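Side-chain contacts in DUF1491 domain-containing protein (Caulobacter crescentus, PDB 4GOQ), which is of unknown function but belongs to the DUF1491 family and folds as a small protein of helices packed on a mixed beta-sheet: residues Ile8-Leu13 and Asp89-Glu94; Ile14-Leu19 and Arg101-Glu106; Val26-Asp31 and Arg82-Asp87; Gly35-Lys40 and Arg62-Pro67. One frame throughout, in Å; residues are numbered along the deposited sequence. Where two conformers were deposited one is given.

In the fold
The four contacts show how a single mixed sheet can organise a small chain. Contacts 1 and 2, with centres about 11 Å apart, share helix 6-19, its earlier turns lying on strand 91-97 and its last turns on the loop after that strand. Contact 3 joins strand 23-28, the outermost neighbour of 91-97, to helix 74-86; contact 4 joins strands 37-43 and 62-65 of the same sheet. Contacts 2 and 3 are farthest apart, about 20 Å between centres. Along the chain contact 4 nests inside contact 3, which nests inside contact 1, while contacts 1 and 2 cross, so the N-terminal helix is tied to the C-terminal strand and loop, closing round the chain's middle.

Contact 1 (Ile8-Leu13 and Asp89-Glu94); sequences IWVAAL and DIWVVE
Val10 and Leu13 face Trp91 and Val93 in a helix-on-sheet packing, where helix 6-19 covers one face of the mixed sheet. The short helical and strand segments run almost parallel, at 5°, with their axes 10.7 Å apart at closest approach. No hydrogen bond crosses; the contact is wholly apolar and its touching residues are buried.

The aromatic part is a CH-pi contact. Val10 CG2 lies over one face of the Trp91 indole, 4.2 Å from the centroid of the six-membered ring and displaced toward its rim, with CE3 its nearest ring atom. Trp91 CG stands anti to its own carbonyl carbon (chi1 -71°), which brings the benzene half of the indole beneath the helix, while NE1 reaches the backbone oxygen of Asp31.

The aliphatic part involves the other methyls. Val10 CG1 meets Val93 CG2 at 3.8 Å and also approaches Trp91 CZ3, so CG1 bridges Val93 and the indole while CG2 is given to the indole face. The Val10 and Val93 side chains pass one another in opposite directions. With an alanine in place of Val10 both branches are gone, and the indole face of Trp91 and the methyl of Val93 would probably lose their cover from this position. One helical turn on, the aliphatic row continues where Leu13 CD2 touches Val93 CG1 at 3.9 Å.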
# COMPACT_ATOMS: atom_id res chain seq x y z
N ILE A 8 -9.13 8.14 6.83
CA ILE A 8 -9.43 7.39 8.08
C ILE A 8 -8.76 6.00 8.00
O ILE A 8 -8.14 5.53 8.96
CB ILE A 8 -10.97 7.31 8.28
CG1 ILE A 8 -11.54 8.74 8.57
CG2 ILE A 8 -11.35 6.36 9.45
CD1 ILE A 8 -13.09 8.83 8.59
N TRP A 9 -8.93 5.34 6.88
CA TRP A 9 -8.37 4.02 6.64
C TRP A 9 -6.82 4.08 6.67
O TRP A 9 -6.16 3.19 7.23
CB TRP A 9 -8.90 3.50 5.28
CG TRP A 9 -8.40 2.12 4.93
CD1 TRP A 9 -9.04 0.93 5.19
CD2 TRP A 9 -7.13 1.79 4.37
NE1 TRP A 9 -8.24 -0.13 4.78
CE2 TRP A 9 -7.05 0.38 4.29
CE3 TRP A 9 -6.03 2.55 3.91
CZ2 TRP A 9 -5.93 -0.29 3.79
CZ3 TRP A 9 -4.90 1.90 3.43
CH2 TRP A 9 -4.87 0.49 3.33
N VAL A 10 -6.23 5.12 6.07
CA VAL A 10 -4.78 5.29 6.06
C VAL A 10 -4.27 5.52 7.50
O VAL A 10 -3.27 4.90 7.89
CB VAL A 10 -4.30 6.39 5.06
CG1 VAL A 10 -2.79 6.64 5.18
CG2 VAL A 10 -4.66 6.01 3.61
N ALA A 11 -4.98 6.34 8.31
CA ALA A 11 -4.62 6.58 9.72
C ALA A 11 -4.59 5.27 10.50
O ALA A 11 -3.68 5.05 11.32
CB ALA A 11 -5.58 7.59 10.36
N ALA A 12 -5.57 4.38 10.25
CA ALA A 12 -5.61 3.09 10.94
C ALA A 12 -4.40 2.22 10.52
O ALA A 12 -3.82 1.53 11.35
CB ALA A 12 -6.91 2.36 10.62
N LEU A 13 -4.07 2.21 9.23
CA LEU A 13 -2.94 1.41 8.73
C LEU A 13 -1.61 1.88 9.36
O LEU A 13 -0.84 1.06 9.89
CB LEU A 13 -2.88 1.47 7.20
CG LEU A 13 -1.62 0.82 6.53
CD1 LEU A 13 -1.62 -0.72 6.73
CD2 LEU A 13 -1.63 1.09 5.04
N ASP A 89 -5.31 11.38 -7.78
CA ASP A 89 -5.96 11.34 -6.45
C ASP A 89 -5.39 10.19 -5.58
O ASP A 89 -5.88 9.95 -4.46
CB ASP A 89 -7.49 11.14 -6.63
CG ASP A 89 -8.24 12.37 -7.11
OD1 ASP A 89 -7.69 13.49 -7.01
OD2 ASP A 89 -9.41 12.22 -7.53
N ILE A 90 -4.43 9.43 -6.12
CA ILE A 90 -3.90 8.25 -5.43
C ILE A 90 -3.00 8.58 -4.20
O ILE A 90 -2.20 9.53 -4.21
CB ILE A 90 -3.16 7.29 -6.42
CG1 ILE A 90 -3.23 5.83 -5.93
CG2 ILE A 90 -1.70 7.75 -6.73
CD1 ILE A 90 -2.81 4.72 -7.03
N TRP A 91 -3.13 7.74 -3.17
CA TRP A 91 -2.30 7.72 -1.99
C TRP A 91 -1.22 6.70 -2.18
O TRP A 91 -1.43 5.70 -2.87
CB TRP A 91 -3.12 7.31 -0.74
CG TRP A 91 -4.09 8.34 -0.25
CD1 TRP A 91 -5.27 8.68 -0.83
CD2 TRP A 91 -4.00 9.07 0.97
NE1 TRP A 91 -5.93 9.61 -0.04
CE2 TRP A 91 -5.16 9.87 1.07
CE3 TRP A 91 -3.04 9.14 1.99
CZ2 TRP A 91 -5.40 10.72 2.15
CZ3 TRP A 91 -3.26 10.00 3.06
CH2 TRP A 91 -4.43 10.78 3.14
N VAL A 92 -0.06 6.93 -1.57
CA VAL A 92 1.01 5.95 -1.57
C VAL A 92 1.47 5.86 -0.13
O VAL A 92 1.80 6.89 0.47
CB VAL A 92 2.18 6.24 -2.56
CG1 VAL A 92 3.27 5.15 -2.44
CG2 VAL A 92 1.68 6.34 -4.01
N VAL A 93 1.49 4.64 0.41
CA VAL A 93 1.89 4.40 1.79
C VAL A 93 3.06 3.46 1.76
O VAL A 93 2.98 2.40 1.12
CB VAL A 93 0.73 3.84 2.67
CG1 VAL A 93 1.23 3.51 4.07
CG2 VAL A 93 -0.44 4.85 2.76
N GLU A 94 4.17 3.84 2.41
CA GLU A 94 5.35 2.96 2.42
C GLU A 94 5.53 2.45 3.84
O GLU A 94 5.44 3.21 4.80
CB GLU A 94 6.60 3.74 1.91
CG GLU A 94 7.84 2.89 1.75
CD GLU A 94 8.95 3.55 0.94
OE1 GLU A 94 8.96 4.79 0.85
OE2 GLU A 94 9.80 2.82 0.40

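Contact 2 (Ile14-Leu19 and Arg101-Glu106); sequences IRRAEL and RHFLTE
Arg16 grips the backbone of Phe103 from the final turns of helix 6-19, joining the helix to the loop that follows strand 91-97. Both donors serve one acceptor: NE reaches Phe103 O at 2.8 Å with an N-H...O angle of 152°, and NH2 reaches Phe103 O at 3.0 Å with a more bent 138°. The oxygen lies close to the guanidinium plane, met side-on, and the bend of the arginine chain at chi3 (49°) turns NE and NH2 toward it. Thr105 CG2 sits over the centre of one guanidinium face, 3.6 Å from Arg16 CZ.

The loop also satisfies one of its own donors: Leu104 N donates to His102 ND1 at 3.0 Å, near the imidazole plane. Glu106 looks outside the loop, its OE2 and OE1 accepting from Trp9 NE1 and Trp64 NE1.

Beside these polar bonds lies the Phe103 ring. Ala17 CA stands over its centre, 3.6 Å from the ring centroid in a CH-pi contact, and Arg101 CB covers the opposite face. A leucine in place of Arg16 has no N-H to offer, so the Phe103 carbonyl would probably lose both of these donors and the loop its polar hold on the helix.

Two donors converging on one carbonyl would probably limit the turning of the guanidinium, while the positive charge would be likely to polarise the Phe103 carbonyl.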
# COMPACT_ATOMS: atom_id res chain seq x y z
N ILE A 14 -1.37 3.21 9.34
CA ILE A 14 -0.16 3.83 9.92
C ILE A 14 -0.07 3.50 11.37
O ILE A 14 0.97 3.03 11.83
CB ILE A 14 -0.11 5.38 9.71
CG1 ILE A 14 -0.08 5.76 8.24
CG2 ILE A 14 1.05 6.03 10.50
CD1 ILE A 14 -0.40 7.27 8.05
N ARG A 15 -1.18 3.69 12.10
CA ARG A 15 -1.24 3.43 13.52
C ARG A 15 -0.89 1.98 13.83
O ARG A 15 -0.06 1.73 14.70
CB ARG A 15 -2.64 3.77 14.05
CG ARG A 15 -2.95 3.20 15.40
CD ARG A 15 -4.28 3.79 15.83
NE ARG A 15 -4.87 3.06 16.94
CZ ARG A 15 -4.52 3.22 18.21
NH1 ARG A 15 -3.54 4.05 18.54
NH2 ARG A 15 -5.13 2.52 19.16
N ARG A 16 -1.52 1.03 13.13
CA ARG A 16 -1.27 -0.40 13.29
C ARG A 16 0.20 -0.76 13.00
O ARG A 16 0.80 -1.54 13.73
CB ARG A 16 -2.21 -1.17 12.33
CG ARG A 16 -2.39 -2.64 12.60
CD ARG A 16 -3.66 -3.21 11.96
NE ARG A 16 -3.81 -2.85 10.55
CZ ARG A 16 -4.75 -2.03 10.06
NH1 ARG A 16 -5.65 -1.48 10.88
NH2 ARG A 16 -4.81 -1.78 8.76
N ALA A 17 0.77 -0.23 11.90
CA ALA A 17 2.15 -0.53 11.53
C ALA A 17 3.10 -0.00 12.60
O ALA A 17 3.96 -0.75 13.06
CB ALA A 17 2.48 0.06 10.17
N GLU A 18 2.89 1.26 13.05
CA GLU A 18 3.72 1.87 14.10
C GLU A 18 3.65 1.07 15.38
O GLU A 18 4.70 0.84 15.97
CB GLU A 18 3.33 3.32 14.36
CG GLU A 18 3.72 4.26 13.24
CD GLU A 18 3.39 5.72 13.50
OE1 GLU A 18 2.45 6.00 14.28
OE2 GLU A 18 4.07 6.59 12.90
N LEU A 19 2.46 0.59 15.78
CA LEU A 19 2.29 -0.25 16.99
C LEU A 19 2.99 -1.59 16.86
O LEU A 19 3.33 -2.19 17.87
CB LEU A 19 0.81 -0.51 17.31
CG LEU A 19 -0.07 0.71 17.61
CD1 LEU A 19 -1.49 0.26 17.88
CD2 LEU A 19 0.46 1.51 18.77
N ARG A 101 5.97 -7.26 6.82
CA ARG A 101 4.52 -7.24 7.06
C ARG A 101 3.93 -6.05 6.39
O ARG A 101 4.52 -4.97 6.41
CB ARG A 101 4.21 -7.17 8.57
CG ARG A 101 4.49 -8.48 9.31
CD ARG A 101 4.29 -8.34 10.80
NE ARG A 101 5.29 -7.44 11.40
CZ ARG A 101 5.25 -7.00 12.65
NH1 ARG A 101 4.26 -7.36 13.46
NH2 ARG A 101 6.18 -6.17 13.10
N HIS A 102 2.73 -6.22 5.83
CA HIS A 102 2.03 -5.12 5.19
C HIS A 102 0.96 -4.50 6.13
O HIS A 102 0.46 -3.41 5.81
CB HIS A 102 1.40 -5.57 3.86
CG HIS A 102 0.60 -6.84 4.00
ND1 HIS A 102 -0.58 -6.87 4.70
CD2 HIS A 102 0.89 -8.09 3.57
CE1 HIS A 102 -1.00 -8.12 4.65
NE2 HIS A 102 -0.15 -8.89 3.98
N PHE A 103 0.56 -5.19 7.25
CA PHE A 103 -0.45 -4.71 8.23
C PHE A 103 -1.84 -4.45 7.61
O PHE A 103 -2.67 -3.74 8.20
CB PHE A 103 0.06 -3.43 8.96
CG PHE A 103 1.34 -3.71 9.72
CD1 PHE A 103 1.30 -4.31 10.98
CD2 PHE A 103 2.58 -3.43 9.16
CE1 PHE A 103 2.49 -4.56 11.68
CE2 PHE A 103 3.76 -3.68 9.87
CZ PHE A 103 3.71 -4.25 11.12
N LEU A 104 -2.11 -5.04 6.44
CA LEU A 104 -3.42 -4.87 5.80
C LEU A 104 -4.42 -5.83 6.42
O LEU A 104 -4.08 -6.99 6.62
CB LEU A 104 -3.30 -5.12 4.28
CG LEU A 104 -2.38 -4.13 3.53
CD1 LEU A 104 -2.04 -4.64 2.12
CD2 LEU A 104 -2.96 -2.72 3.53
N THR A 105 -5.65 -5.37 6.69
CA THR A 105 -6.65 -6.27 7.30
C THR A 105 -7.47 -7.02 6.26
O THR A 105 -8.01 -8.08 6.57
CB THR A 105 -7.57 -5.53 8.27
OG1 THR A 105 -8.36 -4.58 7.56
CG2 THR A 105 -6.82 -4.87 9.41
N GLU A 106 -7.60 -6.46 5.04
CA GLU A 106 -8.35 -7.08 3.94
C GLU A 106 -7.54 -8.23 3.34
O GLU A 106 -6.31 -8.22 3.45
CB GLU A 106 -8.69 -6.05 2.84
CG GLU A 106 -9.45 -4.81 3.32
CD GLU A 106 -8.62 -3.70 3.93
OE1 GLU A 106 -7.37 -3.78 3.86
OE2 GLU A 106 -9.21 -2.78 4.54

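Contact 3 (Val26-Asp31 and Arg82-Asp87); sequences VARKGD and RAARID
Arg28 reaches out from strand 23-28 and lays the end of its chain against the methyl of Ala84, near the close of helix 74-86. CG is anti to the backbone N (chi1 -166°) and the chain stays extended as far as NE, so the arginine spans the distance between strand and helix in a nearly straight run. The last torsion then turns the guanidinium across that run (chi4 -87°), presenting a face to the helix. Ala84 CB comes over this face at its inner end, 3.5 Å from Arg28 NE and 3.7 Å from Arg28 CD, with the outer nitrogens reaching beyond the methyl.

Past the methyl, Arg28 NH1 points toward the chain that leaves the helix. Asp87 O lies obliquely to the guanidinium at a loose 4.3 Å from Arg28 NH1; the hydrogen bonds of this nitrogen go instead to the backbone oxygens of Pro88 and Ile90. The Asp87 carboxylate, 6.6 Å away from NH1 to OD1, takes a hydrogen bond from Asp89 N.

The backbone at the arginine is special too: Ala27 and Arg28 both face Val92, forming a classic beta bulge where the strand turns a corner.

Chemically the contact is mixed, an aliphatic cushion under a charged group whose N-H groups serve main-chain carbonyls. The carbonyl-rich end of the helix would probably suit this positive charge.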
# COMPACT_ATOMS: atom_id res chain seq x y z
N VAL A 26 3.36 8.25 4.80
CA VAL A 26 2.53 8.59 3.65
C VAL A 26 3.50 9.21 2.64
O VAL A 26 4.00 10.32 2.85
CB VAL A 26 1.37 9.53 4.05
CG1 VAL A 26 0.66 10.06 2.80
CG2 VAL A 26 0.37 8.80 4.96
N ALA A 27 3.79 8.47 1.56
CA ALA A 27 4.70 8.91 0.49
C ALA A 27 3.97 9.79 -0.50
O ALA A 27 4.59 10.56 -1.21
CB ALA A 27 5.30 7.71 -0.22
N ARG A 28 2.64 9.67 -0.56
CA ARG A 28 1.81 10.54 -1.40
C ARG A 28 0.44 10.69 -0.75
O ARG A 28 -0.24 9.69 -0.49
CB ARG A 28 1.70 10.07 -2.86
CG ARG A 28 1.13 11.14 -3.78
CD ARG A 28 0.95 10.66 -5.22
NE ARG A 28 0.62 11.76 -6.15
CZ ARG A 28 -0.61 12.21 -6.40
NH1 ARG A 28 -1.66 11.68 -5.78
NH2 ARG A 28 -0.80 13.21 -7.25
N LYS A 29 0.05 11.92 -0.47
CA LYS A 29 -1.25 12.19 0.13
C LYS A 29 -2.24 12.42 -1.00
O LYS A 29 -2.15 13.44 -1.68
CB LYS A 29 -1.14 13.44 1.04
CG LYS A 29 -2.28 13.60 2.03
CD LYS A 29 -2.05 14.79 2.97
CE LYS A 29 -2.40 16.12 2.34
NZ LYS A 29 -1.87 17.27 3.13
N GLY A 30 -3.17 11.47 -1.20
CA GLY A 30 -4.17 11.62 -2.25
C GLY A 30 -5.46 12.25 -1.78
O GLY A 30 -5.48 12.91 -0.73
N ASP A 31 -6.56 12.05 -2.55
CA ASP A 31 -7.88 12.58 -2.22
C ASP A 31 -8.38 11.97 -0.90
O ASP A 31 -8.44 10.74 -0.77
CB ASP A 31 -8.91 12.34 -3.36
CG ASP A 31 -10.29 12.90 -3.03
OD1 ASP A 31 -10.43 14.14 -2.99
OD2 ASP A 31 -11.20 12.10 -2.71
N ARG A 82 4.16 6.18 -12.06
CA ARG A 82 3.24 6.07 -13.19
C ARG A 82 1.78 6.07 -12.69
O ARG A 82 0.91 6.75 -13.27
CB ARG A 82 3.54 4.82 -14.03
CG ARG A 82 2.88 4.86 -15.40
CD ARG A 82 3.19 3.61 -16.21
NE ARG A 82 2.72 3.71 -17.60
CZ ARG A 82 1.63 3.12 -18.07
NH1 ARG A 82 0.88 2.36 -17.28
NH2 ARG A 82 1.28 3.28 -19.34
N ALA A 83 1.53 5.35 -11.59
CA ALA A 83 0.20 5.25 -10.98
C ALA A 83 -0.35 6.61 -10.55
O ALA A 83 -1.57 6.85 -10.68
CB ALA A 83 0.25 4.32 -9.78
N ALA A 84 0.54 7.52 -10.07
CA ALA A 84 0.13 8.86 -9.65
C ALA A 84 -0.15 9.76 -10.85
O ALA A 84 -0.87 10.74 -10.69
CB ALA A 84 1.17 9.48 -8.74
N ARG A 85 0.39 9.44 -12.05
CA ARG A 85 0.06 10.18 -13.27
C ARG A 85 -1.27 9.68 -13.82
O ARG A 85 -2.09 10.47 -14.27
CB ARG A 85 1.14 10.06 -14.35
CG ARG A 85 2.23 11.07 -14.20
CD ARG A 85 3.22 10.93 -15.34
NE ARG A 85 4.05 9.74 -15.18
CZ ARG A 85 4.17 8.77 -16.08
NH1 ARG A 85 3.51 8.82 -17.22
NH2 ARG A 85 4.98 7.74 -15.84
N ILE A 86 -1.47 8.36 -13.79
CA ILE A 86 -2.71 7.70 -14.22
C ILE A 86 -3.86 8.20 -13.33
O ILE A 86 -4.92 8.59 -13.83
CB ILE A 86 -2.51 6.16 -14.12
CG1 ILE A 86 -1.55 5.65 -15.24
CG2 ILE A 86 -3.86 5.40 -14.14
CD1 ILE A 86 -0.90 4.26 -14.90
N ASP A 87 -3.60 8.25 -12.01
CA ASP A 87 -4.56 8.68 -11.01
C ASP A 87 -3.96 9.73 -10.05
O ASP A 87 -3.44 9.37 -8.99
CB ASP A 87 -5.06 7.45 -10.23
CG ASP A 87 -6.14 7.75 -9.20
OD1 ASP A 87 -6.63 8.91 -9.17
OD2 ASP A 87 -6.51 6.82 -8.46

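Contact 4 (Gly35-Lys40 and Arg62-Pro67); sequences GAVLVK and RFWMQP
Trp64 carries this contact almost alone, reaching from the outermost strand 62-65 across strand 48-56 to Val37 and Val39. Ahead of it in sequence, Arg62 borders the contact without touching the facing segment: its NE makes a salt bridge with Glu54, whose carboxylate also accepts from Val37 N, so one acidic side chain serves both segments.

At Trp64 the side chain leaves the backbone with CG anti to the carbonyl carbon (chi1 -63°) and sends the far rim of its benzene ring toward strand 37-43. There CZ3 comes 3.5 Å from Val37 O, the oxygen lying close to the indole plane at the ring's edge. This is a contact of a carbonyl with the ring rim, in which the faintly positive ring hydrogens probably meet the oxygen's negative charge. The neighbouring rim atom, Trp64 CH2, packs against Val37 CB at 4.1 Å and, more obliquely, against Val39 CG2 at 4.2 Å. The indole's polar end is held elsewhere: Trp64 NE1 donates to Glu106 OE1, and the ring meets that of Trp9, their planes about 30° apart.

Three residues after Trp64, Pro67 turns toward the facing segment and rests on Tyr79 of helix 74-86.

The arrangement is that of a mixed sheet whose edge strand folds a large aromatic side chain inward, over a strand two places away, into the core beneath helix 6-19.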
# COMPACT_ATOMS: atom_id res chain seq x y z
N GLY A 35 -9.83 8.75 -2.57
CA GLY A 35 -8.62 8.39 -3.28
C GLY A 35 -8.24 6.93 -3.12
O GLY A 35 -8.37 6.35 -2.02
N ALA A 36 -7.77 6.32 -4.21
CA ALA A 36 -7.25 4.94 -4.19
C ALA A 36 -5.96 4.91 -3.38
O ALA A 36 -5.36 5.95 -3.15
CB ALA A 36 -6.99 4.48 -5.60
N VAL A 37 -5.48 3.72 -3.01
CA VAL A 37 -4.26 3.57 -2.21
C VAL A 37 -3.33 2.51 -2.81
O VAL A 37 -3.78 1.45 -3.22
CB VAL A 37 -4.57 3.19 -0.72
CG1 VAL A 37 -3.28 3.09 0.11
CG2 VAL A 37 -5.54 4.17 -0.06
N LEU A 38 -2.02 2.84 -2.86
CA LEU A 38 -0.93 1.92 -3.18
C LEU A 38 -0.17 1.70 -1.90
O LEU A 38 0.20 2.67 -1.26
CB LEU A 38 0.05 2.46 -4.25
CG LEU A 38 -0.32 2.46 -5.71
CD1 LEU A 38 0.91 2.83 -6.55
CD2 LEU A 38 -0.86 1.08 -6.17
N VAL A 39 0.11 0.45 -1.54
CA VAL A 39 0.89 0.16 -0.35
C VAL A 39 2.18 -0.53 -0.78
O VAL A 39 2.12 -1.57 -1.42
CB VAL A 39 0.12 -0.69 0.70
CG1 VAL A 39 1.00 -1.03 1.90
CG2 VAL A 39 -1.16 0.01 1.13
N LYS A 40 3.32 0.06 -0.42
CA LYS A 40 4.65 -0.52 -0.68
C LYS A 40 5.15 -1.11 0.63
O LYS A 40 5.41 -0.36 1.56
CB LYS A 40 5.61 0.56 -1.20
CG LYS A 40 7.00 0.00 -1.55
CD LYS A 40 7.88 1.22 -1.93
CE LYS A 40 9.29 0.88 -2.21
NZ LYS A 40 10.12 2.13 -2.26
N ARG A 62 -13.50 -6.08 -1.01
CA ARG A 62 -12.19 -5.51 -1.30
C ARG A 62 -11.07 -6.47 -0.94
O ARG A 62 -11.10 -7.11 0.12
CB ARG A 62 -11.99 -4.18 -0.54
CG ARG A 62 -10.57 -3.58 -0.61
CD ARG A 62 -10.25 -2.82 -1.89
NE ARG A 62 -10.93 -1.52 -1.93
CZ ARG A 62 -11.58 -1.05 -2.99
NH1 ARG A 62 -11.62 -1.73 -4.12
NH2 ARG A 62 -12.17 0.14 -2.93
N PHE A 63 -10.07 -6.55 -1.83
CA PHE A 63 -8.87 -7.34 -1.60
C PHE A 63 -7.67 -6.60 -2.22
O PHE A 63 -7.84 -5.61 -2.93
CB PHE A 63 -9.02 -8.78 -2.10
CG PHE A 63 -8.93 -9.01 -3.60
CD1 PHE A 63 -10.08 -8.96 -4.39
CD2 PHE A 63 -7.73 -9.34 -4.20
CE1 PHE A 63 -10.00 -9.20 -5.77
CE2 PHE A 63 -7.65 -9.56 -5.58
CZ PHE A 63 -8.79 -9.53 -6.35
N TRP A 64 -6.47 -7.03 -1.86
CA TRP A 64 -5.25 -6.41 -2.39
C TRP A 64 -4.56 -7.33 -3.40
O TRP A 64 -4.37 -8.51 -3.15
CB TRP A 64 -4.29 -6.05 -1.25
CG TRP A 64 -4.89 -5.02 -0.32
CD1 TRP A 64 -5.66 -5.26 0.78
CD2 TRP A 64 -4.84 -3.60 -0.48
NE1 TRP A 64 -6.06 -4.05 1.35
CE2 TRP A 64 -5.55 -3.02 0.60
CE3 TRP A 64 -4.19 -2.75 -1.40
CZ2 TRP A 64 -5.72 -1.64 0.72
CZ3 TRP A 64 -4.34 -1.38 -1.27
CH2 TRP A 64 -5.06 -0.83 -0.20
N MSE A 65 -4.20 -6.77 -4.54
CA MSE A 65 -3.51 -7.48 -5.62
C MSE A 65 -2.13 -6.88 -5.77
O MSE A 65 -1.92 -5.75 -5.31
CB MSE A 65 -4.33 -7.42 -6.95
CG MSE A 65 -4.54 -6.01 -7.53
SE MSE A 65 -5.59 -5.92 -9.23
CE MSE A 65 -4.96 -4.25 -9.89
N GLN A 66 -1.19 -7.58 -6.42
CA GLN A 66 0.15 -7.05 -6.72
C GLN A 66 0.17 -6.72 -8.20
O GLN A 66 0.11 -7.63 -9.02
CB GLN A 66 1.28 -8.02 -6.31
CG GLN A 66 1.31 -8.21 -4.80
CD GLN A 66 2.37 -9.19 -4.40
OE1 GLN A 66 3.54 -9.01 -4.69
NE2 GLN A 66 1.97 -10.27 -3.74
N PRO A 67 0.10 -5.42 -8.55
CA PRO A 67 0.02 -5.05 -9.98
C PRO A 67 1.35 -5.16 -10.71
O PRO A 67 1.41 -5.08 -11.94
CB PRO A 67 -0.46 -3.60 -9.93
CG PRO A 67 0.10 -3.07 -8.64
CD PRO A 67 0.10 -4.23 -7.67